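Local coordinates for DsbA family protein (Salmonella typhimurium, PDB 7JVE) that works as a trimeric thioredoxin-like enzyme of the DsbA family, with both thiol oxidase and disulfide isomerase activities, at residues 58-70 with 210-224. Numbering follows the deposited sequence. Where two conformers were deposited one is given.
With EDO (1,2-ethanediol), chain M.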
loop_
_atom_site.group_PDB
_atom_site.type_symbol
_atom_site.label_atom_id
_atom_site.label_comp_id
_atom_site.label_asym_id
_atom_site.label_seq_id
_atom_site.Cartn_x
_atom_site.Cartn_y
_atom_site.Cartn_z
ATOM N N TYR A 58 -1.773 15.514 -19.564
ATOM C CA TYR A 58 -1.767 16.652 -18.644
ATOM C C TYR A 58 -1.150 17.886 -19.291
ATOM O O TYR A 58 -1.637 19.008 -19.091
ATOM C CB TYR A 58 -1.001 16.315 -17.358
ATOM C CG TYR A 58 -1.831 15.658 -16.281
ATOM C CD1 TYR A 58 -3.048 16.216 -15.866
ATOM C CD2 TYR A 58 -1.386 14.495 -15.648
ATOM C CE1 TYR A 58 -3.806 15.629 -14.870
ATOM C CE2 TYR A 58 -2.137 13.903 -14.654
ATOM C CZ TYR A 58 -3.335 14.464 -14.272
ATOM O OH TYR A 58 -4.067 13.855 -13.294
ATOM N N VAL A 59 -0.066 17.700 -20.054
ATOM C CA VAL A 59 0.556 18.829 -20.732
ATOM C C VAL A 59 -0.434 19.486 -21.691
ATOM O O VAL A 59 -0.546 20.720 -21.746
ATOM C CB VAL A 59 1.841 18.383 -21.457
ATOM C CG1 VAL A 59 2.252 19.442 -22.471
ATOM C CG2 VAL A 59 2.970 18.132 -20.449
ATOM N N GLN A 60 -1.181 18.677 -22.449
ATOM C CA GLN A 60 -2.195 19.236 -23.336
ATOM C C GLN A 60 -3.210 20.059 -22.556
ATOM O O GLN A 60 -3.641 21.116 -23.023
ATOM C CB GLN A 60 -2.901 18.123 -24.118
ATOM C CG GLN A 60 -2.056 17.518 -25.217
ATOM C CD GLN A 60 -1.735 18.549 -26.290
ATOM O OE1 GLN A 60 -2.637 19.144 -26.886
ATOM N NE2 GLN A 60 -0.448 18.797 -26.509
ATOM N N LEU A 61 -3.625 19.571 -21.376
ATOM C CA LEU A 61 -4.595 20.309 -20.567
ATOM C C LEU A 61 -4.013 21.632 -20.082
ATOM O O LEU A 61 -4.698 22.665 -20.116
ATOM C CB LEU A 61 -5.054 19.457 -19.384
ATOM C CG LEU A 61 -5.889 18.222 -19.748
ATOM C CD1 LEU A 61 -6.198 17.376 -18.509
ATOM C CD2 LEU A 61 -7.182 18.657 -20.445
ATOM N N ALA A 62 -2.738 21.620 -19.649
ATOM C CA ALA A 62 -2.054 22.851 -19.251
ATOM C C ALA A 62 -2.022 23.868 -20.383
ATOM O O ALA A 62 -2.282 25.059 -20.165
ATOM C CB ALA A 62 -0.634 22.547 -18.794
ATOM N N LEU A 63 -1.710 23.422 -21.603
ATOM C CA LEU A 63 -1.705 24.349 -22.728
ATOM C C LEU A 63 -3.099 24.893 -22.992
ATOM O O LEU A 63 -3.255 26.077 -23.305
ATOM C CB LEU A 63 -1.139 23.678 -23.979
ATOM C CG LEU A 63 0.342 23.323 -23.834
ATOM C CD1 LEU A 63 0.821 22.419 -24.981
ATOM C CD2 LEU A 63 1.207 24.581 -23.707
ATOM N N GLN A 64 -4.128 24.058 -22.844
ATOM C CA GLN A 64 -5.486 24.530 -23.118
ATOM C C GLN A 64 -5.963 25.544 -22.065
ATOM O O GLN A 64 -6.661 26.511 -22.397
ATOM C CB GLN A 64 -6.440 23.340 -23.203
ATOM C CG GLN A 64 -7.877 23.734 -23.458
ATOM C CD GLN A 64 -8.871 22.575 -23.374
ATOM O OE1 GLN A 64 -8.504 21.391 -23.386
ATOM N NE2 GLN A 64 -10.149 22.923 -23.294
ATOM N N TYR A 65 -5.596 25.360 -20.795
ATOM C CA TYR A 65 -6.066 26.243 -19.732
ATOM C C TYR A 65 -4.992 27.221 -19.269
ATOM O O TYR A 65 -5.024 27.689 -18.134
ATOM C CB TYR A 65 -6.613 25.425 -18.559
ATOM C CG TYR A 65 -7.856 24.659 -18.975
ATOM C CD1 TYR A 65 -9.102 25.272 -19.019
ATOM C CD2 TYR A 65 -7.770 23.330 -19.368
ATOM C CE1 TYR A 65 -10.235 24.569 -19.420
ATOM C CE2 TYR A 65 -8.882 22.624 -19.774
ATOM C CZ TYR A 65 -10.112 23.246 -19.804
ATOM O OH TYR A 65 -11.203 22.522 -20.217
ATOM N N ARG A 66 -4.043 27.553 -20.143
ATOM C CA ARG A 66 -2.967 28.467 -19.774
ATOM C C ARG A 66 -3.501 29.755 -19.142
ATOM O O ARG A 66 -3.003 30.204 -18.102
ATOM C CB ARG A 66 -2.116 28.786 -21.009
ATOM C CG ARG A 66 -0.926 29.697 -20.718
ATOM C CD ARG A 66 -0.178 30.101 -21.995
ATOM N NE ARG A 66 1.229 29.704 -21.946
ATOM C CZ ARG A 66 1.751 28.707 -22.653
ATOM N NH1 ARG A 66 0.987 28.006 -23.474
ATOM N NH2 ARG A 66 3.037 28.416 -22.541
ATOM N N ALA A 67 -4.503 30.379 -19.765
ATOM C CA ALA A 67 -4.941 31.680 -19.273
ATOM C C ALA A 67 -5.460 31.569 -17.847
ATOM O O ALA A 67 -5.151 32.414 -16.994
ATOM C CB ALA A 67 -5.996 32.292 -20.202
ATOM N N GLU A 68 -6.236 30.527 -17.566
ATOM C CA GLU A 68 -6.741 30.323 -16.219
ATOM C C GLU A 68 -5.601 29.995 -15.262
ATOM O O GLU A 68 -5.553 30.517 -14.143
ATOM C CB GLU A 68 -7.786 29.203 -16.230
ATOM C CG GLU A 68 -9.031 29.574 -17.025
ATOM C CD GLU A 68 -8.978 29.119 -18.498
ATOM O OE1 GLU A 68 -9.983 28.545 -18.978
ATOM O OE2 GLU A 68 -7.935 29.278 -19.174
ATOM N N LEU A 69 -4.678 29.122 -15.684
ATOM C CA LEU A 69 -3.553 28.752 -14.830
ATOM C C LEU A 69 -2.732 29.972 -14.428
ATOM O O LEU A 69 -2.230 30.048 -13.301
ATOM C CB LEU A 69 -2.667 27.733 -15.545
ATOM C CG LEU A 69 -3.206 26.304 -15.673
ATOM C CD1 LEU A 69 -2.382 25.518 -16.678
ATOM C CD2 LEU A 69 -3.223 25.599 -14.332
ATOM N N LEU A 70 -2.569 30.931 -15.339
ATOM C CA LEU A 70 -1.700 32.077 -15.120
ATOM C C LEU A 70 -2.470 33.338 -14.760
ATOM O O LEU A 70 -1.877 34.421 -14.723
ATOM C CB LEU A 70 -0.830 32.331 -16.349
ATOM C CG LEU A 70 -0.139 31.097 -16.913
ATOM C CD1 LEU A 70 0.701 31.476 -18.106
ATOM C CD2 LEU A 70 0.680 30.431 -15.848
ATOM N N HIS A 210 -11.182 20.742 -14.554
ATOM C CA HIS A 210 -10.759 20.828 -15.949
ATOM C C HIS A 210 -9.336 20.326 -16.145
ATOM O O HIS A 210 -9.020 19.788 -17.210
ATOM C CB HIS A 210 -10.862 22.267 -16.461
ATOM C CG HIS A 210 -12.265 22.714 -16.715
ATOM N ND1 HIS A 210 -12.674 24.021 -16.542
ATOM C CD2 HIS A 210 -13.363 22.023 -17.113
ATOM C CE1 HIS A 210 -13.959 24.118 -16.841
ATOM N NE2 HIS A 210 -14.400 22.922 -17.189
ATOM N N MET A 211 -8.460 20.511 -15.150
ATOM C CA MET A 211 -7.097 20.012 -15.271
ATOM C C MET A 211 -6.992 18.541 -14.904
ATOM O O MET A 211 -5.901 17.978 -14.986
ATOM C CB MET A 211 -6.153 20.837 -14.396
ATOM C CG MET A 211 -5.843 22.216 -14.980
ATOM S SD MET A 211 -4.975 22.126 -16.560
ATOM C CE MET A 211 -3.571 21.137 -16.078
ATOM N N ASP A 212 -8.098 17.910 -14.502
ATOM C CA ASP A 212 -8.076 16.557 -13.959
ATOM C C ASP A 212 -7.144 16.462 -12.746
ATOM O O ASP A 212 -6.381 15.507 -12.599
ATOM C CB ASP A 212 -7.695 15.539 -15.049
ATOM C CG ASP A 212 -8.128 14.118 -14.704
ATOM O OD1 ASP A 212 -8.906 13.937 -13.744
ATOM O OD2 ASP A 212 -7.677 13.170 -15.371
ATOM N N PHE A 213 -7.219 17.464 -11.864
ATOM C CA PHE A 213 -6.552 17.485 -10.563
ATOM C C PHE A 213 -7.529 17.381 -9.399
ATOM O O PHE A 213 -7.160 17.713 -8.266
ATOM C CB PHE A 213 -5.762 18.791 -10.367
ATOM C CG PHE A 213 -4.602 18.987 -11.315
ATOM C CD1 PHE A 213 -3.958 17.909 -11.892
ATOM C CD2 PHE A 213 -4.140 20.271 -11.592
ATOM C CE1 PHE A 213 -2.881 18.102 -12.729
ATOM C CE2 PHE A 213 -3.078 20.465 -12.444
ATOM C CZ PHE A 213 -2.454 19.384 -13.020
ATOM N N SER A 214 -8.780 17.010 -9.637
ATOM C CA SER A 214 -9.756 17.038 -8.548
ATOM C C SER A 214 -9.315 16.119 -7.413
ATOM O O SER A 214 -9.072 14.924 -7.617
ATOM C CB SER A 214 -11.135 16.632 -9.053
ATOM O OG SER A 214 -12.125 17.036 -8.129
ATOM N N GLY A 215 -9.198 16.681 -6.210
ATOM C CA GLY A 215 -8.769 15.877 -5.090
ATOM C C GLY A 215 -7.292 15.557 -5.053
ATOM O O GLY A 215 -6.872 14.836 -4.153
ATOM N N THR A 216 -6.491 16.067 -5.983
ATOM C CA THR A 216 -5.085 15.678 -6.106
ATOM C C THR A 216 -4.195 16.908 -6.256
ATOM O O THR A 216 -4.161 17.523 -7.345
ATOM C CB THR A 216 -4.878 14.701 -7.271
ATOM O OG1 THR A 216 -5.137 15.353 -8.514
ATOM C CG2 THR A 216 -5.794 13.433 -7.155
ATOM N N PRO A 217 -3.441 17.288 -5.228
ATOM C CA PRO A 217 -2.496 18.407 -5.368
ATOM C C PRO A 217 -1.474 18.154 -6.473
ATOM O O PRO A 217 -1.096 17.012 -6.751
ATOM C CB PRO A 217 -1.826 18.478 -3.991
ATOM C CG PRO A 217 -2.839 17.850 -3.055
ATOM C CD PRO A 217 -3.407 16.701 -3.879
ATOM N N ALA A 218 -1.021 19.243 -7.102
ATOM C CA ALA A 218 -0.148 19.146 -8.272
ATOM C C ALA A 218 0.525 20.480 -8.543
ATOM O O ALA A 218 0.065 21.539 -8.096
ATOM C CB ALA A 218 -0.910 18.703 -9.535
ATOM N N PHE A 219 1.628 20.400 -9.285
ATOM C CA PHE A 219 2.359 21.538 -9.829
ATOM C C PHE A 219 2.230 21.525 -11.341
ATOM O O PHE A 219 2.346 20.461 -11.959
ATOM C CB PHE A 219 3.859 21.482 -9.498
ATOM C CG PHE A 219 4.172 21.552 -8.036
ATOM C CD1 PHE A 219 4.265 20.388 -7.281
ATOM C CD2 PHE A 219 4.394 22.768 -7.417
ATOM C CE1 PHE A 219 4.559 20.439 -5.941
ATOM C CE2 PHE A 219 4.687 22.826 -6.059
ATOM C CZ PHE A 219 4.763 21.662 -5.319
ATOM N N VAL A 220 2.033 22.703 -11.934
ATOM C CA VAL A 220 2.212 22.919 -13.364
ATOM C C VAL A 220 3.325 23.937 -13.555
ATOM O O VAL A 220 3.239 25.072 -13.059
ATOM C CB VAL A 220 0.938 23.411 -14.065
ATOM C CG1 VAL A 220 1.153 23.341 -15.585
ATOM C CG2 VAL A 220 -0.273 22.606 -13.623
ATOM N N VAL A 221 4.347 23.543 -14.301
ATOM C CA VAL A 221 5.494 24.383 -14.603
ATOM C C VAL A 221 5.522 24.595 -16.114
ATOM O O VAL A 221 5.552 23.625 -16.880
ATOM C CB VAL A 221 6.795 23.746 -14.100
ATOM C CG1 VAL A 221 7.944 24.739 -14.190
ATOM C CG2 VAL A 221 6.585 23.218 -12.653
ATOM N N MET A 222 5.512 25.854 -16.541
ATOM C CA MET A 222 5.305 26.177 -17.942
ATOM C C MET A 222 5.805 27.583 -18.224
ATOM O O MET A 222 5.806 28.434 -17.322
ATOM C CB MET A 222 3.825 26.047 -18.306
ATOM C CG MET A 222 2.959 27.065 -17.609
ATOM S SD MET A 222 1.190 26.774 -17.789
ATOM C CE MET A 222 1.039 26.373 -19.535
ATOM N N PRO A 223 6.245 27.857 -19.452
ATOM C CA PRO A 223 6.505 29.244 -19.848
ATOM C C PRO A 223 5.209 30.034 -19.846
ATOM O O PRO A 223 4.130 29.502 -20.104
ATOM C CB PRO A 223 7.076 29.123 -21.273
ATOM C CG PRO A 223 7.390 27.661 -21.449
ATOM C CD PRO A 223 6.414 26.928 -20.581
ATOM N N GLN A 224 5.326 31.327 -19.559
ATOM C CA GLN A 224 4.131 32.151 -19.506
ATOM C C GLN A 224 3.700 32.615 -20.890
ATOM O O GLN A 224 2.498 32.761 -21.134
ATOM C CB GLN A 224 4.369 33.347 -18.588
ATOM C CG GLN A 224 4.538 32.997 -17.105
ATOM C CD GLN A 224 3.978 34.082 -16.212
ATOM O OE1 GLN A 224 2.867 33.965 -15.716
ATOM N NE2 GLN A 224 4.734 35.163 -16.037
HETATM C C1 EDO M . -5.386 13.819 -17.806
HETATM O O1 EDO M . -6.750 13.397 -17.725
HETATM C C2 EDO M . -4.495 12.585 -17.693
HETATM O O2 EDO M . -5.060 11.487 -18.451
HETATM O O HOH W 1 -10.865 19.459 -19.164
#
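Where the long helix 37-64 runs into the thioredoxin domain, its last turns and the short helix 66-69 pack on strand 218-223 of the central sheet and on the loop leading into it. Two methionines fill the interface. Met-211 folds back at its two outer torsions, which brings SD to 3.9 Å from Leu-61 CB and CE beside Ala-62. Small Ala-62 lets the helix come close to the strand, its CB lying 3.8 Å from Val-220 CG1. Met-222 rises from the strand, SD 3.9 Å from Leu-69 CD1, and lays CE over one face of the Arg-66 guanidinium. In the conformer given, Arg-66 runs out with chi1 near 180° (-178°) and turns at chi3 toward the strand end, where NH2 donates to Pro-223 O (2.9 Å) from above the carbonyl plane; NE adds only weak bonds. Tyr-65 offers a ring face to His-210, whose CB sits 3.9 Å from the ring centroid in a CH-pi contact. At the other end Tyr-58 OH donates to Asp-212 O (2.9 Å), while Lys-162 of a neighbouring subunit hydrogen-bonds Tyr-58 OH and salt-bridges Asp-212 OD2. Apolar packing thus dominates the middle; a backbone carbonyl holds Tyr-58 beside the trimer interface and, in this conformer, Arg-66 opposite.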